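Local coordinates for 23S rRNA-specific endonuclease VapC20 (Mycobacterium tuberculosis H37Rv, PDB 5WZF) that cleaves 23S rRNA in the sarcin-ricin loop as the magnesium-dependent PIN-domain toxin of a type II toxin-antitoxin system, at the interface of chains A and B. Coordinates in Å, arbitrary orientation; residue numbers count along the deposited sequence, not the author numbering. Chains: chain A, 23S rRNA-specific endonuclease VapC20; chain B, 23S rRNA-specific endonuclease VapC20.

Helix 89-101 of chain A contributes to both contacts of this VapC20 homodimer, a worked case of one helix that joins polar anchoring to apolar burial. Its first turn and the preceding loop, 86-88, take part in contact 1, and its later turns, with A:Trp96 and A:Val100, form contact 2. The C-alpha centres of the two contacts lie about 12 Å apart. On chain B they share helix 51-63, which supplies B:Asn51 to contact 1 and B:Leu54 and B:Trp58 to contact 2. The polar and apolar patches thus lie in succession along helix 89-101 and probably help to set how the PIN-domain subunits dock.

Contact 1: the interface of chains A and B. Residues chain A 52, 86-89, 92; chain B 51, 86.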
# COMPACT_ATOMS: atom_id res chain seq x y z
N HIS A 52 1.93 -6.25 1.52
CA HIS A 52 1.51 -4.86 1.71
C HIS A 52 2.48 -4.10 2.62
O HIS A 52 2.82 -2.95 2.36
CB HIS A 52 0.09 -4.80 2.28
CG HIS A 52 -0.97 -5.15 1.29
ND1 HIS A 52 -1.46 -4.24 0.37
CD2 HIS A 52 -1.64 -6.31 1.07
CE1 HIS A 52 -2.38 -4.83 -0.37
NE2 HIS A 52 -2.51 -6.08 0.03
N HIS A 86 1.36 -13.23 1.16
CA HIS A 86 0.61 -12.48 0.17
C HIS A 86 -0.83 -12.38 0.64
O HIS A 86 -1.53 -13.39 0.73
CB HIS A 86 0.69 -13.15 -1.21
CG HIS A 86 -0.08 -12.44 -2.27
ND1 HIS A 86 0.51 -11.59 -3.18
CD2 HIS A 86 -1.41 -12.44 -2.57
CE1 HIS A 86 -0.41 -11.10 -3.99
NE2 HIS A 86 -1.58 -11.61 -3.64
N VAL A 87 -1.26 -11.17 0.98
CA VAL A 87 -2.62 -10.97 1.46
C VAL A 87 -3.62 -11.31 0.36
O VAL A 87 -3.59 -10.71 -0.72
CB VAL A 87 -2.84 -9.53 1.96
CG1 VAL A 87 -4.26 -9.37 2.48
CG2 VAL A 87 -1.82 -9.18 3.04
N THR A 88 -4.48 -12.28 0.63
CA THR A 88 -5.45 -12.74 -0.36
C THR A 88 -6.57 -11.73 -0.53
O THR A 88 -6.75 -10.84 0.31
CB THR A 88 -6.06 -14.09 0.03
OG1 THR A 88 -6.76 -13.95 1.27
CG2 THR A 88 -4.98 -15.16 0.16
N ALA A 89 -7.33 -11.87 -1.61
CA ALA A 89 -8.48 -11.02 -1.85
C ALA A 89 -9.49 -11.12 -0.70
O ALA A 89 -10.09 -10.12 -0.30
CB ALA A 89 -9.15 -11.39 -3.17
N GLU A 92 -8.29 -9.19 2.29
CA GLU A 92 -8.50 -7.78 2.01
C GLU A 92 -9.96 -7.40 2.23
O GLU A 92 -10.27 -6.34 2.76
CB GLU A 92 -8.05 -7.42 0.59
CG GLU A 92 -6.53 -7.40 0.42
CD GLU A 92 -6.09 -6.97 -0.97
OE1 GLU A 92 -6.96 -6.79 -1.84
OE2 GLU A 92 -4.87 -6.81 -1.19
N ASN B 51 -6.13 -3.20 -6.26
CA ASN B 51 -6.32 -3.32 -4.82
C ASN B 51 -5.34 -2.43 -4.07
O ASN B 51 -5.70 -1.80 -3.07
CB ASN B 51 -6.18 -4.78 -4.38
CG ASN B 51 -4.85 -5.39 -4.76
OD1 ASN B 51 -4.32 -5.14 -5.84
ND2 ASN B 51 -4.29 -6.19 -3.86
N HIS B 86 -6.87 -7.38 -8.57
CA HIS B 86 -6.03 -7.83 -7.46
C HIS B 86 -4.66 -8.23 -8.01
O HIS B 86 -4.54 -9.22 -8.73
CB HIS B 86 -6.66 -9.00 -6.71
CG HIS B 86 -5.78 -9.58 -5.65
ND1 HIS B 86 -5.82 -9.16 -4.34
CD2 HIS B 86 -4.82 -10.53 -5.71
CE1 HIS B 86 -4.93 -9.83 -3.63
NE2 HIS B 86 -4.31 -10.68 -4.44
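B:Asn51 and A:Glu92 make the tight half of this polar patch. The side-chain nitrogen B:Asn51 ND2 gives a hydrogen bond to the carboxylate oxygen A:Glu92 OE2 at 2.8 Å, reaching its syn lone pair and staying in the amide's own plane. The same oxygen is held from within its own subunit: A:His52 NE2 donates to A:Glu92 OE2 at 2.8 Å from the anti side, with the acceptor close to the imidazole plane. Two donors, one from each chain, therefore grip one oxygen and restrain rotation of the carboxylate, while the bond from B:Asn51 ND2 to A:Glu92 OE1 is weak. A:Glu92 reaches out with an extended chain, and its carboxylate is turned 34° from the amide. B:Asn51 meets it by placing CG between its backbone N and carbonyl carbon (chi1 57°).

Beside this clamp, B:His86 buries more surface than any other residue of the patch, 74 Å². Its ring edge faces the carboxylate and the loop of chain A, with B:His86 CE1 3.3 Å from the carbonyl oxygen A:Val87 O. The two equivalent histidines arrive from opposite directions, and A:His86 NE2 and B:His86 NE2 share a hydrogen bond of 3.0 Å whose direction is not decided. Their planes stand 72° apart, and the rings meet through their NE2 corners, not by overlap of faces. Looseness belongs to chain A's side of this pair: A:His86 is lightly covered, hiding 14 Å², and meets the other ring chiefly through NE2. A:Ala89 N comes to 3.7 Å from B:His86 CE1, with its CB at the margin of the contact. Together the clamp and the histidine pair give the VapC20 homodimer a directional polar anchor.

Contact 2: the interface of chains A and B. Residues chain A 96, 100; chain B 54-55, 58, 74, 77.
A:Trp96, from helix 89-101, lays one face of its indole on B:Arg77 and B:Ala74 and drives its six-membered edge toward helix 51-63 of the partner, hiding 89 Å² of its surface. It is a worked case of an aromatic knob in a groove, and B:Arg77 and B:Ala74 do much of the lining.

B:Arg77, which hides 37 Å², covers that face. Its aliphatic CD lies over the five-membered ring, 3.6 Å from the centroid, in a CH-pi contact displaced toward the rim, and B:Arg77 CD comes to 3.3 Å from A:Trp96 CD1. The guanidinium follows with its plane only 20° from that of the indole, but it sits over A:Trp96 CB and not over the rings, with B:Arg77 CZ 3.6 Å from that methylene carbon. The two side chains thus slide past each other in opposite directions. The chain runs extended from CG to NE, and the turn at its end (chi4 -82°) lays the guanidinium nearly parallel to the indole. Its far end is steadied within chain B, where B:Arg77 NH1 donates to the backbone oxygen B:Ala74 O at 2.9 Å; the donor stands well above the carbonyl plane, while the oxygen lies nearly in the guanidinium plane.

B:Ala74, at the end of helix 67-74, buries 30 Å². Its methyl CB packs 3.6 Å from A:Trp96 CE3, above the rim of the six-membered ring and a little outside it, on the same face as B:Arg77 CD. A:Val100 adds CG2 to the same methyl CB of B:Ala74 at 4.3 Å, one helical turn farther on. The leading edge of the six-membered ring runs into helix 51-63: B:Trp58 CB lies 3.7 Å from A:Trp96 CZ3, and the B:Leu54 backbone meets the ring at its edge. The two tryptophans slide past each other, B:Trp58 CE3 lying in plane at the edge of the A:Trp96 ring.

By seating this indole face-on against B:Arg77 and B:Ala74 and edge-on against helix 51-63, the site provides an apolar lock that helps hold the VapC20 homodimer together.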
# COMPACT_ATOMS: atom_id res chain seq x y z
N TRP A 96 -11.37 -4.59 4.67
CA TRP A 96 -12.28 -3.53 4.25
C TRP A 96 -13.50 -3.43 5.17
O TRP A 96 -13.86 -2.34 5.62
CB TRP A 96 -12.75 -3.76 2.82
CG TRP A 96 -11.76 -3.39 1.75
CD1 TRP A 96 -11.22 -4.21 0.81
CD2 TRP A 96 -11.22 -2.08 1.51
NE1 TRP A 96 -10.37 -3.50 -0.01
CE2 TRP A 96 -10.35 -2.19 0.40
CE3 TRP A 96 -11.38 -0.83 2.12
CZ2 TRP A 96 -9.65 -1.10 -0.11
CZ3 TRP A 96 -10.68 0.25 1.62
CH2 TRP A 96 -9.83 0.11 0.51
N VAL A 100 -14.46 -0.22 7.66
CA VAL A 100 -15.73 0.47 7.61
C VAL A 100 -16.38 0.54 9.00
O VAL A 100 -16.99 1.54 9.35
CB VAL A 100 -16.69 -0.20 6.60
CG1 VAL A 100 -18.08 0.42 6.66
CG2 VAL A 100 -16.11 -0.09 5.19
N LEU B 54 -6.63 1.23 -4.34
CA LEU B 54 -7.80 1.48 -3.51
C LEU B 54 -7.38 1.57 -2.05
O LEU B 54 -7.87 2.42 -1.30
CB LEU B 54 -8.86 0.39 -3.69
CG LEU B 54 -9.68 0.46 -4.98
CD1 LEU B 54 -10.82 -0.55 -4.96
CD2 LEU B 54 -10.20 1.88 -5.19
N GLY B 55 -6.46 0.70 -1.64
CA GLY B 55 -5.94 0.74 -0.29
C GLY B 55 -5.26 2.05 0.01
O GLY B 55 -5.48 2.65 1.07
N TRP B 58 -7.89 4.79 0.33
CA TRP B 58 -8.50 4.78 1.66
C TRP B 58 -7.65 5.56 2.65
O TRP B 58 -8.13 6.46 3.35
CB TRP B 58 -8.69 3.35 2.19
CG TRP B 58 -8.96 3.32 3.67
CD1 TRP B 58 -8.03 3.32 4.68
CD2 TRP B 58 -10.24 3.34 4.32
NE1 TRP B 58 -8.65 3.32 5.90
CE2 TRP B 58 -10.00 3.33 5.71
CE3 TRP B 58 -11.55 3.34 3.85
CZ2 TRP B 58 -11.04 3.33 6.64
CZ3 TRP B 58 -12.59 3.35 4.78
CH2 TRP B 58 -12.32 3.34 6.16
N ALA B 74 -13.79 2.92 -0.23
CA ALA B 74 -13.90 1.50 0.06
C ALA B 74 -14.98 0.85 -0.82
O ALA B 74 -14.84 -0.30 -1.24
CB ALA B 74 -14.23 1.28 1.53
N ARG B 77 -14.67 -0.90 -4.47
CA ARG B 77 -14.41 -2.33 -4.61
C ARG B 77 -15.71 -3.11 -4.88
O ARG B 77 -15.66 -4.23 -5.38
CB ARG B 77 -13.72 -2.88 -3.36
CG ARG B 77 -14.68 -3.36 -2.29
CD ARG B 77 -13.97 -3.61 -0.98
NE ARG B 77 -14.83 -4.26 0.01
CZ ARG B 77 -15.70 -3.61 0.78
NH1 ARG B 77 -15.83 -2.29 0.68
NH2 ARG B 77 -16.44 -4.28 1.66